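Side-chain contacts in kcn28 (PDB 6J31), which adopts the GT-B fold, two Rossmann-like domains facing each other, with a C-terminal domain of the erythromycin biosynthesis protein CIII-like family: residues P112-A117 with I122-I127; A163-S168 with I173-L178; R191-D196 with G306-G311; V233-H238 with P244-C249; T248-F253 with L261-G266. All coordinates share one frame; numbering follows the deposited sequence.

Contact 1: P112-A117 with I122-I127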
# COMPACT_ATOMS: atom_id res chain seq x y z
N PRO A 112 -0.81 -9.91 15.22
CA PRO A 112 -0.37 -10.60 16.45
C PRO A 112 0.20 -9.65 17.48
O PRO A 112 0.14 -9.96 18.68
CB PRO A 112 0.68 -11.59 15.94
CG PRO A 112 0.21 -11.94 14.59
CD PRO A 112 -0.32 -10.64 14.03
N ALA A 113 0.72 -8.49 17.07
CA ALA A 113 1.16 -7.50 18.04
C ALA A 113 0.00 -7.00 18.89
O ALA A 113 0.19 -6.71 20.08
CB ALA A 113 1.84 -6.33 17.33
N ARG A 114 -1.20 -6.91 18.32
CA ARG A 114 -2.36 -6.52 19.13
C ARG A 114 -2.69 -7.59 20.17
O ARG A 114 -3.01 -7.26 21.32
CB ARG A 114 -3.57 -6.26 18.24
CG ARG A 114 -4.83 -5.93 19.03
CD ARG A 114 -6.05 -5.84 18.13
NE ARG A 114 -7.23 -5.43 18.87
CZ ARG A 114 -8.46 -5.39 18.37
NH1 ARG A 114 -8.70 -5.75 17.12
NH2 ARG A 114 -9.47 -4.99 19.14
N VAL A 115 -2.60 -8.86 19.78
CA VAL A 115 -2.83 -9.94 20.74
C VAL A 115 -1.85 -9.81 21.90
O VAL A 115 -2.22 -9.93 23.07
CB VAL A 115 -2.70 -11.31 20.05
CG1 VAL A 115 -2.82 -12.44 21.07
CG2 VAL A 115 -3.74 -11.46 18.95
N LEU A 116 -0.59 -9.53 21.57
CA LEU A 116 0.42 -9.32 22.60
C LEU A 116 0.07 -8.11 23.46
O LEU A 116 0.18 -8.16 24.69
CB LEU A 116 1.78 -9.14 21.92
CG LEU A 116 3.06 -9.61 22.61
CD1 LEU A 116 4.25 -8.71 22.29
CD2 LEU A 116 2.87 -9.81 24.10
N ALA A 117 -0.38 -7.03 22.82
CA ALA A 117 -0.75 -5.83 23.57
C ALA A 117 -1.92 -6.10 24.50
O ALA A 117 -1.97 -5.57 25.62
CB ALA A 117 -1.08 -4.70 22.60
N ILE A 122 -1.29 -3.19 27.18
CA ILE A 122 -0.59 -2.08 26.54
C ILE A 122 -1.48 -1.59 25.40
O ILE A 122 -2.08 -2.42 24.70
CB ILE A 122 0.80 -2.52 26.05
CG1 ILE A 122 1.62 -3.08 27.21
CG2 ILE A 122 1.57 -1.36 25.43
CD1 ILE A 122 2.97 -3.62 26.80
N PRO A 123 -1.63 -0.28 25.21
CA PRO A 123 -2.42 0.21 24.07
C PRO A 123 -1.74 -0.11 22.74
O PRO A 123 -0.51 -0.17 22.65
CB PRO A 123 -2.52 1.72 24.31
CG PRO A 123 -1.44 2.04 25.29
CD PRO A 123 -1.18 0.80 26.09
N SER A 124 -2.56 -0.34 21.72
CA SER A 124 -2.10 -0.64 20.37
C SER A 124 -2.81 0.25 19.35
O SER A 124 -3.96 0.66 19.55
CB SER A 124 -2.35 -2.12 20.03
OG SER A 124 -3.74 -2.39 19.90
N ILE A 125 -2.09 0.57 18.27
CA ILE A 125 -2.61 1.38 17.17
C ILE A 125 -2.27 0.69 15.86
O ILE A 125 -1.10 0.43 15.58
CB ILE A 125 -2.04 2.81 17.18
CG1 ILE A 125 -2.27 3.49 18.52
CG2 ILE A 125 -2.64 3.62 16.03
CD1 ILE A 125 -1.48 4.76 18.69
N GLN A 126 -3.29 0.41 15.05
CA GLN A 126 -3.05 -0.15 13.74
C GLN A 126 -2.57 0.92 12.77
O GLN A 126 -3.05 2.06 12.80
CB GLN A 126 -4.33 -0.80 13.20
CG GLN A 126 -4.17 -1.43 11.83
CD GLN A 126 -5.51 -1.59 11.12
OE1 GLN A 126 -6.14 -0.60 10.74
NE2 GLN A 126 -5.96 -2.83 10.97
N ILE A 127 -1.61 0.56 11.92
CA ILE A 127 -1.13 1.42 10.84
C ILE A 127 -1.55 0.75 9.54
O ILE A 127 -0.96 -0.27 9.14
CB ILE A 127 0.39 1.63 10.91
CG1 ILE A 127 0.82 2.00 12.32
CG2 ILE A 127 0.83 2.71 9.92
CD1 ILE A 127 0.41 3.40 12.75
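R114 and S124 touch where helix 112-120 lies against strand 124-128, and their meeting illustrates how the aliphatic part of a long polar side chain can pack while its charged end is bonded elsewhere. From CB the arginine chain leaves with CG anti to the backbone N (chi1 177°), and its next torsions are all close to extended. CG is the atom that meets the strand, 3.8 Å from S124 OG, so the serine hydroxyl lies beside the aliphatic root of the arginine. CD and NE then carry the chain onward, past the serine. At the tip the guanidinium makes weak hydrogen bonds through NH1 to the backbone oxygens of D177 and L181, while NH2 packs on I173.

A117 follows one helical turn later. Its CB packs on S124 CB at 3.9 Å and comes to 3.3 Å from I122 O. Its carbonyl oxygen receives the nearly straight hydrogen bond I122 N to A117 O, 2.9 Å long with 167° at the hydrogen. This bond ties the chain leaving the helix back to the helix before the strand begins.

The contact belongs to the beta-alpha-beta unit of strand 103-107, helix 112-120 and strand 124-128 in the N-terminal domain. Y106 of strand 103-107 packs against R114, L178 of helix 177-180 also touches the arginine, and helix 74-96 covers P112, V115 and L116.

Contact 2: A163-S168 with I173-L178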
# COMPACT_ATOMS: atom_id res chain seq x y z
N ALA A 163 -8.91 -21.38 17.47
CA ALA A 163 -8.08 -22.05 18.47
C ALA A 163 -6.85 -21.23 18.81
O ALA A 163 -6.42 -21.19 19.97
CB ALA A 163 -7.68 -23.43 17.97
N TRP A 164 -6.24 -20.58 17.81
CA TRP A 164 -5.08 -19.73 18.08
C TRP A 164 -5.46 -18.56 18.98
O TRP A 164 -4.70 -18.21 19.90
CB TRP A 164 -4.47 -19.25 16.78
CG TRP A 164 -3.35 -18.28 16.99
CD1 TRP A 164 -2.14 -18.54 17.57
CD2 TRP A 164 -3.32 -16.90 16.62
NE1 TRP A 164 -1.37 -17.41 17.59
CE2 TRP A 164 -2.07 -16.38 17.01
CE3 TRP A 164 -4.23 -16.05 15.98
CZ2 TRP A 164 -1.71 -15.06 16.80
CZ3 TRP A 164 -3.88 -14.73 15.78
CH2 TRP A 164 -2.63 -14.25 16.18
N LEU A 165 -6.63 -17.96 18.76
CA LEU A 165 -7.08 -16.88 19.64
C LEU A 165 -7.26 -17.39 21.07
O LEU A 165 -6.82 -16.75 22.03
CB LEU A 165 -8.39 -16.27 19.14
CG LEU A 165 -8.47 -15.22 18.02
CD1 LEU A 165 -7.29 -15.26 17.09
CD2 LEU A 165 -9.76 -15.38 17.23
N GLU A 166 -7.93 -18.54 21.22
CA GLU A 166 -8.15 -19.09 22.55
C GLU A 166 -6.83 -19.49 23.21
O GLU A 166 -6.61 -19.21 24.39
CB GLU A 166 -9.11 -20.27 22.47
CG GLU A 166 -10.50 -19.84 21.99
CD GLU A 166 -11.51 -20.96 21.97
OE1 GLU A 166 -11.10 -22.14 22.11
OE2 GLU A 166 -12.71 -20.67 21.80
N ASP A 167 -5.94 -20.14 22.45
CA ASP A 167 -4.65 -20.52 23.01
C ASP A 167 -3.80 -19.30 23.36
O ASP A 167 -2.96 -19.38 24.27
CB ASP A 167 -3.89 -21.41 22.04
CG ASP A 167 -2.79 -22.20 22.72
OD1 ASP A 167 -3.07 -22.86 23.74
OD2 ASP A 167 -1.64 -22.15 22.23
N SER A 168 -4.00 -18.17 22.68
CA SER A 168 -3.19 -16.98 22.88
C SER A 168 -3.78 -16.04 23.92
O SER A 168 -3.24 -14.95 24.13
CB SER A 168 -2.99 -16.22 21.57
OG SER A 168 -2.59 -17.10 20.53
N ILE A 173 -12.60 -12.30 21.53
CA ILE A 173 -12.60 -11.49 20.33
C ILE A 173 -12.75 -12.38 19.10
O ILE A 173 -12.17 -13.47 19.04
CB ILE A 173 -11.34 -10.60 20.23
CG1 ILE A 173 -11.49 -9.57 19.10
CG2 ILE A 173 -10.10 -11.43 20.04
CD1 ILE A 173 -10.53 -8.42 19.19
N ASP A 174 -13.55 -11.92 18.14
CA ASP A 174 -13.76 -12.64 16.89
C ASP A 174 -12.55 -12.48 15.98
O ASP A 174 -11.87 -11.46 15.99
CB ASP A 174 -15.03 -12.11 16.20
CG ASP A 174 -15.16 -12.59 14.76
OD1 ASP A 174 -15.33 -13.81 14.54
OD2 ASP A 174 -15.11 -11.74 13.85
N ALA A 175 -12.29 -13.52 15.18
CA ALA A 175 -11.12 -13.51 14.31
C ALA A 175 -11.19 -12.38 13.29
O ALA A 175 -10.14 -11.91 12.82
CB ALA A 175 -10.97 -14.85 13.59
N GLY A 176 -12.39 -11.96 12.90
CA GLY A 176 -12.52 -10.83 12.00
C GLY A 176 -12.29 -9.50 12.69
O GLY A 176 -11.64 -8.61 12.13
N ASP A 177 -12.85 -9.33 13.89
CA ASP A 177 -12.72 -8.07 14.61
C ASP A 177 -11.26 -7.79 14.95
O ASP A 177 -10.73 -6.71 14.66
CB ASP A 177 -13.59 -8.09 15.86
CG ASP A 177 -15.05 -7.92 15.54
OD1 ASP A 177 -15.39 -7.80 14.34
OD2 ASP A 177 -15.87 -7.91 16.49
N LEU A 178 -10.60 -8.74 15.61
CA LEU A 178 -9.15 -8.77 15.58
C LEU A 178 -8.74 -8.83 14.12
O LEU A 178 -9.30 -9.62 13.36
CB LEU A 178 -8.65 -10.00 16.35
CG LEU A 178 -7.19 -10.36 16.67
CD1 LEU A 178 -6.48 -10.93 15.47
CD2 LEU A 178 -6.41 -9.21 17.25
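L165 reaches from the last turn of helix 152-167 to A175 in the loop that leads into helix 177-180, so two helices of the N-terminal Rossmann-like domain are joined by a leucine resting on a helix entry. The orientation of L165 sets the closest approaches. Its CG stands anti to the carbonyl carbon (chi1 -81°), and with chi2 at 24°, off the usual staggered values, CD1 turns toward the benzo side of the W164 indole and CD2 toward the other segment.

CD2 alone makes the close approaches. The L165 methyl CD2 lies 3.7 Å from A175 CA and 3.9 Å from A175 CB, packing on the backbone and on the small methyl together. The same L165 CD2 comes to 3.6 Å from I173 O, so the leucine also touches a backbone oxygen of the loop. I173 and L178 approach more loosely, their side chains flanking the leucine without coming within 4.5 Å of the helix. On its own helix W164 carries S168 OG over one ring face, 3.2 Å above the plane and toward the rim.

Around this apolar patch, L178 also packs on Y111, R114 and V115, and A175 packs on F161, D162 and a modified side chain of the bound peptide. D177 forms a salt bridge to R138 through OD1.

The helix entry itself is capped by D174, whose OD2 accepts two weak hydrogen bonds, from G176 N at 2.9 Å and from D177 N at 3.3 Å.

Contact 3: R191-D196 with G306-G311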
# COMPACT_ATOMS: atom_id res chain seq x y z
N ARG A 191 -9.42 10.41 2.74
CA ARG A 191 -10.78 9.88 2.78
C ARG A 191 -11.34 9.66 1.38
O ARG A 191 -12.16 8.76 1.18
CB ARG A 191 -11.69 10.80 3.61
CG ARG A 191 -12.26 12.01 2.87
CD ARG A 191 -13.26 12.85 3.70
NE ARG A 191 -12.80 13.14 5.06
CZ ARG A 191 -13.16 12.45 6.14
NH1 ARG A 191 -14.00 11.42 6.03
NH2 ARG A 191 -12.69 12.79 7.33
N PHE A 192 -10.91 10.45 0.39
CA PHE A 192 -11.44 10.27 -0.95
C PHE A 192 -10.88 9.03 -1.65
O PHE A 192 -11.33 8.72 -2.76
CB PHE A 192 -11.21 11.52 -1.81
CG PHE A 192 -9.76 11.89 -2.03
CD1 PHE A 192 -8.98 11.18 -2.93
CD2 PHE A 192 -9.20 12.97 -1.38
CE1 PHE A 192 -7.65 11.53 -3.14
CE2 PHE A 192 -7.88 13.33 -1.59
CZ PHE A 192 -7.10 12.60 -2.47
N LEU A 193 -9.92 8.33 -1.05
CA LEU A 193 -9.45 7.04 -1.56
C LEU A 193 -9.96 5.87 -0.73
O LEU A 193 -9.55 4.73 -0.97
CB LEU A 193 -7.92 7.00 -1.60
CG LEU A 193 -7.24 7.89 -2.64
CD1 LEU A 193 -5.73 7.64 -2.70
CD2 LEU A 193 -7.88 7.69 -4.02
N GLN A 194 -10.88 6.12 0.21
CA GLN A 194 -11.46 5.08 1.04
C GLN A 194 -12.85 4.76 0.53
O GLN A 194 -13.74 5.62 0.59
CB GLN A 194 -11.53 5.52 2.50
CG GLN A 194 -12.43 4.64 3.38
CD GLN A 194 -11.79 3.30 3.73
OE1 GLN A 194 -10.68 3.25 4.25
NE2 GLN A 194 -12.49 2.22 3.44
N PRO A 195 -13.09 3.56 0.01
CA PRO A 195 -14.45 3.20 -0.40
C PRO A 195 -15.38 3.18 0.81
O PRO A 195 -14.99 2.76 1.90
CB PRO A 195 -14.30 1.81 -1.02
CG PRO A 195 -12.83 1.66 -1.30
CD PRO A 195 -12.12 2.50 -0.29
N ASP A 196 -16.60 3.66 0.61
CA ASP A 196 -17.63 3.71 1.65
C ASP A 196 -17.11 4.38 2.93
O ASP A 196 -17.28 3.87 4.04
CB ASP A 196 -18.16 2.30 1.96
CG ASP A 196 -18.84 1.66 0.77
OD1 ASP A 196 -19.71 2.32 0.16
OD2 ASP A 196 -18.51 0.51 0.44
N GLY A 306 0.16 2.76 -3.49
CA GLY A 306 1.39 3.53 -3.56
C GLY A 306 1.51 4.33 -4.84
O GLY A 306 1.82 5.52 -4.81
N GLY A 307 1.25 3.69 -5.97
CA GLY A 307 1.32 4.40 -7.24
C GLY A 307 0.26 5.48 -7.36
O GLY A 307 0.54 6.58 -7.86
N ILE A 308 -0.96 5.20 -6.92
CA ILE A 308 -2.05 6.16 -7.05
C ILE A 308 -1.77 7.41 -6.23
O ILE A 308 -1.96 8.54 -6.70
CB ILE A 308 -3.39 5.51 -6.66
CG1 ILE A 308 -3.93 4.71 -7.84
CG2 ILE A 308 -4.39 6.57 -6.21
CD1 ILE A 308 -5.15 3.92 -7.50
N GLN A 309 -1.30 7.23 -5.00
CA GLN A 309 -0.96 8.38 -4.17
C GLN A 309 0.23 9.14 -4.73
O GLN A 309 0.33 10.36 -4.56
CB GLN A 309 -0.70 7.93 -2.74
CG GLN A 309 -1.95 7.39 -2.05
CD GLN A 309 -1.80 7.30 -0.55
OE1 GLN A 309 -2.06 6.26 0.05
NE2 GLN A 309 -1.39 8.40 0.06
N GLU A 310 1.16 8.44 -5.38
CA GLU A 310 2.27 9.13 -6.05
C GLU A 310 1.78 9.91 -7.26
O GLU A 310 2.28 11.01 -7.54
CB GLU A 310 3.35 8.13 -6.44
CG GLU A 310 4.38 7.89 -5.35
CD GLU A 310 5.31 6.75 -5.67
OE1 GLU A 310 5.03 6.01 -6.63
OE2 GLU A 310 6.33 6.60 -4.97
N GLY A 311 0.81 9.36 -8.00
CA GLY A 311 0.22 10.11 -9.10
C GLY A 311 -0.50 11.36 -8.63
O GLY A 311 -0.34 12.44 -9.22
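The amide of Q309 is the flat group nearest the interface, yet it is the methylene next to it, CG, that meets L193: Q309 CG lies 3.8 Å from L193 CD1. The second amide, that of Q194, is used at its edge. Q194 NE2 donates to P195 O at 3.0 Å, nearly straight (168°), with the acceptor only 6° out of the amide plane and the donor lying on a lone pair in the carbonyl plane. A further hydrogen bond from the same NE2 to V132 O adds a second grip on this amide and helps fix its rotation.

Between the segments the contact is wholly apolar and small, burying 99 Å² in all. L193 points at helix 305-314 with CG anti to its carbonyl carbon and the chain then extended, which brings CD1 forward as the touching methyl. There L193 CD1 meets two partners, Q309 CG and, at 3.9 Å, I308 CG2. The L193 and I308 side chains run alongside one another, pointing opposite ways, while L193 and Q309 cross obliquely.

The segment 191-196 follows strand 185-187 of the N-terminal sheet, whereas helix 305-314 belongs to the C-terminal domain, making this one point where the two halves of the GT-B fold meet. M305 and L312 of the same helix also touch L193, I308 packs on N330 and V334 of helix 327-336, and F207 of strand 205-207 lies against R191 and Q194.

Contact 4: V233-H238 with P244-C249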
# COMPACT_ATOMS: atom_id res chain seq x y z
N VAL A 233 4.92 4.36 -17.87
CA VAL A 233 4.21 3.10 -17.72
C VAL A 233 4.94 2.28 -16.68
O VAL A 233 6.09 1.87 -16.88
CB VAL A 233 4.11 2.33 -19.05
CG1 VAL A 233 3.43 0.98 -18.83
CG2 VAL A 233 3.35 3.15 -20.08
N SER A 234 4.29 2.03 -15.54
CA SER A 234 4.92 1.30 -14.45
C SER A 234 3.83 0.53 -13.71
O SER A 234 3.07 1.11 -12.93
CB SER A 234 5.66 2.25 -13.51
OG SER A 234 6.49 1.54 -12.61
N LEU A 235 3.76 -0.77 -13.95
CA LEU A 235 2.82 -1.62 -13.23
C LEU A 235 3.54 -2.18 -12.01
O LEU A 235 3.92 -3.35 -11.94
CB LEU A 235 2.32 -2.72 -14.15
CG LEU A 235 1.86 -2.30 -15.55
CD1 LEU A 235 1.35 -3.50 -16.32
CD2 LEU A 235 0.78 -1.22 -15.47
N GLY A 236 3.72 -1.31 -11.02
CA GLY A 236 4.58 -1.62 -9.90
C GLY A 236 3.98 -2.49 -8.82
O GLY A 236 4.03 -2.13 -7.64
N SER A 237 3.38 -3.61 -9.21
CA SER A 237 2.86 -4.57 -8.24
C SER A 237 3.59 -5.90 -8.31
O SER A 237 2.96 -6.97 -8.39
CB SER A 237 1.35 -4.74 -8.42
OG SER A 237 0.81 -5.65 -7.48
N HIS A 238 4.92 -5.85 -8.34
CA HIS A 238 5.80 -7.02 -8.25
C HIS A 238 5.68 -7.92 -9.48
O HIS A 238 6.67 -8.14 -10.19
CB HIS A 238 5.49 -7.79 -6.97
CG HIS A 238 6.51 -8.83 -6.63
ND1 HIS A 238 6.57 -10.06 -7.25
CD2 HIS A 238 7.49 -8.83 -5.70
CE1 HIS A 238 7.55 -10.76 -6.73
NE2 HIS A 238 8.13 -10.04 -5.79
N PRO A 244 3.36 -8.67 -23.63
CA PRO A 244 2.41 -8.28 -24.70
C PRO A 244 1.82 -6.90 -24.49
O PRO A 244 1.67 -6.14 -25.46
CB PRO A 244 1.34 -9.38 -24.63
CG PRO A 244 2.05 -10.55 -24.08
CD PRO A 244 3.02 -10.00 -23.09
N PHE A 245 1.48 -6.54 -23.25
CA PHE A 245 1.00 -5.18 -22.98
C PHE A 245 2.11 -4.16 -23.23
O PHE A 245 1.85 -3.07 -23.76
CB PHE A 245 0.46 -5.07 -21.56
CG PHE A 245 0.02 -3.68 -21.19
CD1 PHE A 245 -1.16 -3.15 -21.70
CD2 PHE A 245 0.78 -2.90 -20.34
CE1 PHE A 245 -1.56 -1.87 -21.37
CE2 PHE A 245 0.37 -1.62 -20.00
CZ PHE A 245 -0.79 -1.11 -20.52
N TYR A 246 3.34 -4.49 -22.83
CA TYR A 246 4.47 -3.59 -23.07
C TYR A 246 4.66 -3.34 -24.56
O TYR A 246 5.00 -2.22 -24.97
CB TYR A 246 5.75 -4.18 -22.47
CG TYR A 246 5.75 -4.22 -20.96
CD1 TYR A 246 5.05 -3.27 -20.22
CD2 TYR A 246 6.46 -5.19 -20.26
CE1 TYR A 246 5.05 -3.30 -18.84
CE2 TYR A 246 6.47 -5.23 -18.88
CZ TYR A 246 5.76 -4.28 -18.18
OH TYR A 246 5.76 -4.30 -16.80
N GLU A 247 4.46 -4.37 -25.37
CA GLU A 247 4.54 -4.21 -26.82
C GLU A 247 3.42 -3.32 -27.35
O GLU A 247 3.64 -2.52 -28.26
CB GLU A 247 4.57 -5.58 -27.49
CG GLU A 247 5.91 -6.27 -27.32
CD GLU A 247 6.05 -7.45 -28.25
OE1 GLU A 247 6.84 -7.38 -29.22
OE2 GLU A 247 5.34 -8.45 -28.01
N THR A 248 2.22 -3.43 -26.78
CA THR A 248 1.16 -2.49 -27.15
C THR A 248 1.53 -1.06 -26.79
O THR A 248 1.25 -0.12 -27.55
CB THR A 248 -0.15 -2.89 -26.48
OG1 THR A 248 -0.44 -4.27 -26.77
CG2 THR A 248 -1.29 -2.03 -26.99
N CYS A 249 2.18 -0.86 -25.64
CA CYS A 249 2.57 0.49 -25.22
C CYS A 249 3.58 1.10 -26.18
O CYS A 249 3.44 2.26 -26.59
CB CYS A 249 3.11 0.46 -23.79
SG CYS A 249 1.88 0.04 -22.53
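V233 and L235, from strand 229-234 and the loop after it, point their side chains at helix 243-253, the first strand-to-helix step of a beta-alpha-beta unit in the C-terminal Rossmann-like domain.

Aliphatic groups against aromatic rings form the larger part of the contact. The F245 ring takes both V233 and L235 along one side: L235 CD1 approaches F245 CD2 at 4.1 Å, and V233 CG1 approaches F245 CE2 at 4.2 Å, each at a slant to the ring. F245 reaches them because its CG is anti to the backbone N (chi1 177°), which turns the ring toward the sheet. Y246 comes in from the neighbouring helix position, its CE1 4.5 Å from L235 CD1, so L235 CD1 touches both rings, which approach it from the same general side.

Sulfur contacts make up the second kind. C249 SG rests 4.1 Å from V233 CG1, and within the helix the same SG lies over one face of the F245 ring, 3.3 Å above its plane and displaced toward the rim. V233, F245 and C249 thus close into a single apolar cluster, which V300 of the adjacent strand 298-301 and L261 and L263 of strand 259-264 extend.

Polar interactions stay within each segment or lead outward from it, as with S234 OG, which makes a weak hydrogen bond to Q289. In the loop, inverse gamma turns are centred on L235 and G236, closed by weak bonds from G236 N to S234 O at 3.2 Å and from S237 N to L235 O at 2.8 Å.

Contact 5: T248-F253 with L261-G266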
# COMPACT_ATOMS: atom_id res chain seq x y z
N THR A 248 2.22 -3.43 -26.78
CA THR A 248 1.16 -2.49 -27.15
C THR A 248 1.53 -1.06 -26.79
O THR A 248 1.25 -0.12 -27.55
CB THR A 248 -0.15 -2.89 -26.48
OG1 THR A 248 -0.44 -4.27 -26.77
CG2 THR A 248 -1.29 -2.03 -26.99
N CYS A 249 2.18 -0.86 -25.64
CA CYS A 249 2.57 0.49 -25.22
C CYS A 249 3.58 1.10 -26.18
O CYS A 249 3.44 2.26 -26.59
CB CYS A 249 3.11 0.46 -23.79
SG CYS A 249 1.88 0.04 -22.53
N VAL A 250 4.62 0.35 -26.55
CA VAL A 250 5.57 0.87 -27.53
C VAL A 250 4.88 1.06 -28.88
O VAL A 250 5.12 2.05 -29.57
CB VAL A 250 6.83 -0.02 -27.63
CG1 VAL A 250 7.64 0.06 -26.36
CG2 VAL A 250 6.47 -1.46 -27.93
N GLU A 251 4.00 0.12 -29.25
CA GLU A 251 3.25 0.27 -30.49
C GLU A 251 2.43 1.55 -30.49
O GLU A 251 2.23 2.18 -31.54
CB GLU A 251 2.34 -0.94 -30.71
CG GLU A 251 1.31 -0.75 -31.82
CD GLU A 251 0.39 -1.94 -31.99
OE1 GLU A 251 0.55 -2.93 -31.24
OE2 GLU A 251 -0.50 -1.89 -32.86
N VAL A 252 1.89 1.93 -29.33
CA VAL A 252 1.11 3.16 -29.24
C VAL A 252 2.01 4.38 -29.32
O VAL A 252 1.78 5.30 -30.12
CB VAL A 252 0.26 3.17 -27.96
CG1 VAL A 252 -0.28 4.56 -27.70
CG2 VAL A 252 -0.87 2.16 -28.07
N PHE A 253 3.04 4.43 -28.48
CA PHE A 253 3.86 5.63 -28.39
C PHE A 253 4.85 5.74 -29.55
O PHE A 253 5.28 6.86 -29.88
CB PHE A 253 4.56 5.66 -27.04
CG PHE A 253 3.63 5.96 -25.91
CD1 PHE A 253 2.99 4.93 -25.22
CD2 PHE A 253 3.35 7.26 -25.55
CE1 PHE A 253 2.12 5.21 -24.20
CE2 PHE A 253 2.47 7.54 -24.53
CZ PHE A 253 1.86 6.51 -23.85
N LEU A 261 7.94 8.07 -24.09
CA LEU A 261 7.49 6.99 -23.23
C LEU A 261 8.64 6.50 -22.36
O LEU A 261 9.72 6.18 -22.88
CB LEU A 261 6.92 5.84 -24.06
CG LEU A 261 6.84 4.46 -23.40
CD1 LEU A 261 5.92 4.48 -22.20
CD2 LEU A 261 6.35 3.44 -24.41
N VAL A 262 8.42 6.45 -21.05
CA VAL A 262 9.33 5.83 -20.10
C VAL A 262 8.65 4.55 -19.65
O VAL A 262 7.67 4.59 -18.90
CB VAL A 262 9.64 6.74 -18.91
CG1 VAL A 262 10.48 5.99 -17.88
CG2 VAL A 262 10.35 8.01 -19.36
N LEU A 263 9.16 3.42 -20.10
CA LEU A 263 8.52 2.13 -19.89
C LEU A 263 9.32 1.36 -18.84
O LEU A 263 10.44 0.91 -19.11
CB LEU A 263 8.44 1.36 -21.21
CG LEU A 263 7.82 -0.04 -21.21
CD1 LEU A 263 6.58 -0.08 -20.33
CD2 LEU A 263 7.48 -0.47 -22.63
N GLN A 264 8.73 1.18 -17.66
CA GLN A 264 9.36 0.43 -16.59
C GLN A 264 8.77 -0.97 -16.62
O GLN A 264 7.58 -1.16 -16.35
CB GLN A 264 9.15 1.11 -15.24
CG GLN A 264 10.10 0.63 -14.16
CD GLN A 264 9.41 0.25 -12.87
OE1 GLN A 264 9.77 0.74 -11.80
NE2 GLN A 264 8.42 -0.62 -12.97
N ILE A 265 9.61 -1.95 -16.94
CA ILE A 265 9.18 -3.32 -17.20
C ILE A 265 9.33 -4.24 -16.00
O ILE A 265 8.79 -5.36 -16.02
CB ILE A 265 9.95 -3.91 -18.40
CG1 ILE A 265 11.44 -3.72 -18.17
CG2 ILE A 265 9.50 -3.24 -19.68
CD1 ILE A 265 12.27 -4.18 -19.30
N GLY A 266 10.10 -3.84 -14.99
CA GLY A 266 10.29 -4.65 -13.81
C GLY A 266 11.57 -5.48 -13.86
O GLY A 266 12.11 -5.78 -14.92
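F253 and L261 cross at about a right angle, the phenyl ring standing on the flank of the leucine. With chi1 -72° and chi2 91° the ring presents a face to L261 CD1, which lies 4.2 Å above its plane and toward the rim; V252 CG1 lies toward the rim of the opposite face. L261 CB sits 3.8 Å from F253 CG. Beyond it, CG anti to the backbone N (chi1 160°), together with chi2, sets both methyls, CD1 over the ring and L261 CD2 3.8 Å from F253 CD1.

L261 CD2 also comes to 3.8 Å from C249 O, a backbone oxygen of the helix. V250 has CG1 anti to its carbonyl carbon, leaving CG2 between the backbone N and C; V250 CG1 then bridges two strand residues, 3.8 Å from L263 CD2 and 4.1 Å from L261 CD2.

Helix 248-253 runs antiparallel to strand 261-264, their axes 9.9 Å apart, as expected for the second half of a beta-alpha-beta crossover. V281 of strand 281-284 and V357 of helix 350-362 add further apolar groups. With no hydrogen bond across it, the contact rests on van der Waals packing, L261 against the F253 ring and V250 CG1 against the two leucines.

In the fold
Contacts 4 and 5 follow one another along helix 243-253, share T248 and C249, and have centres 7 Å apart; their strands 229-234 and 259-264 pair directly in the C-terminal sheet. Contacts 1 and 2 are likewise neighbours, 13 Å between centres, with the guanidinium of R114 reaching the 173-178 segment. The two pairs lie on opposite sides of the chain's centre, contacts 1 and 5 about 44 Å apart between centres. Contact 3 lies between them, joining the domains, its centre about 25 Å from that of contact 1 and 21 Å from that of contact 4. Bound (2E,2'E)-3,3'-(1,2-phenylene)di(prop-2-enoic acid), in a pocket lined by H17, F81 and N325 among others, is about 12 to 13 Å from side chains of contacts 1, 2 and 3.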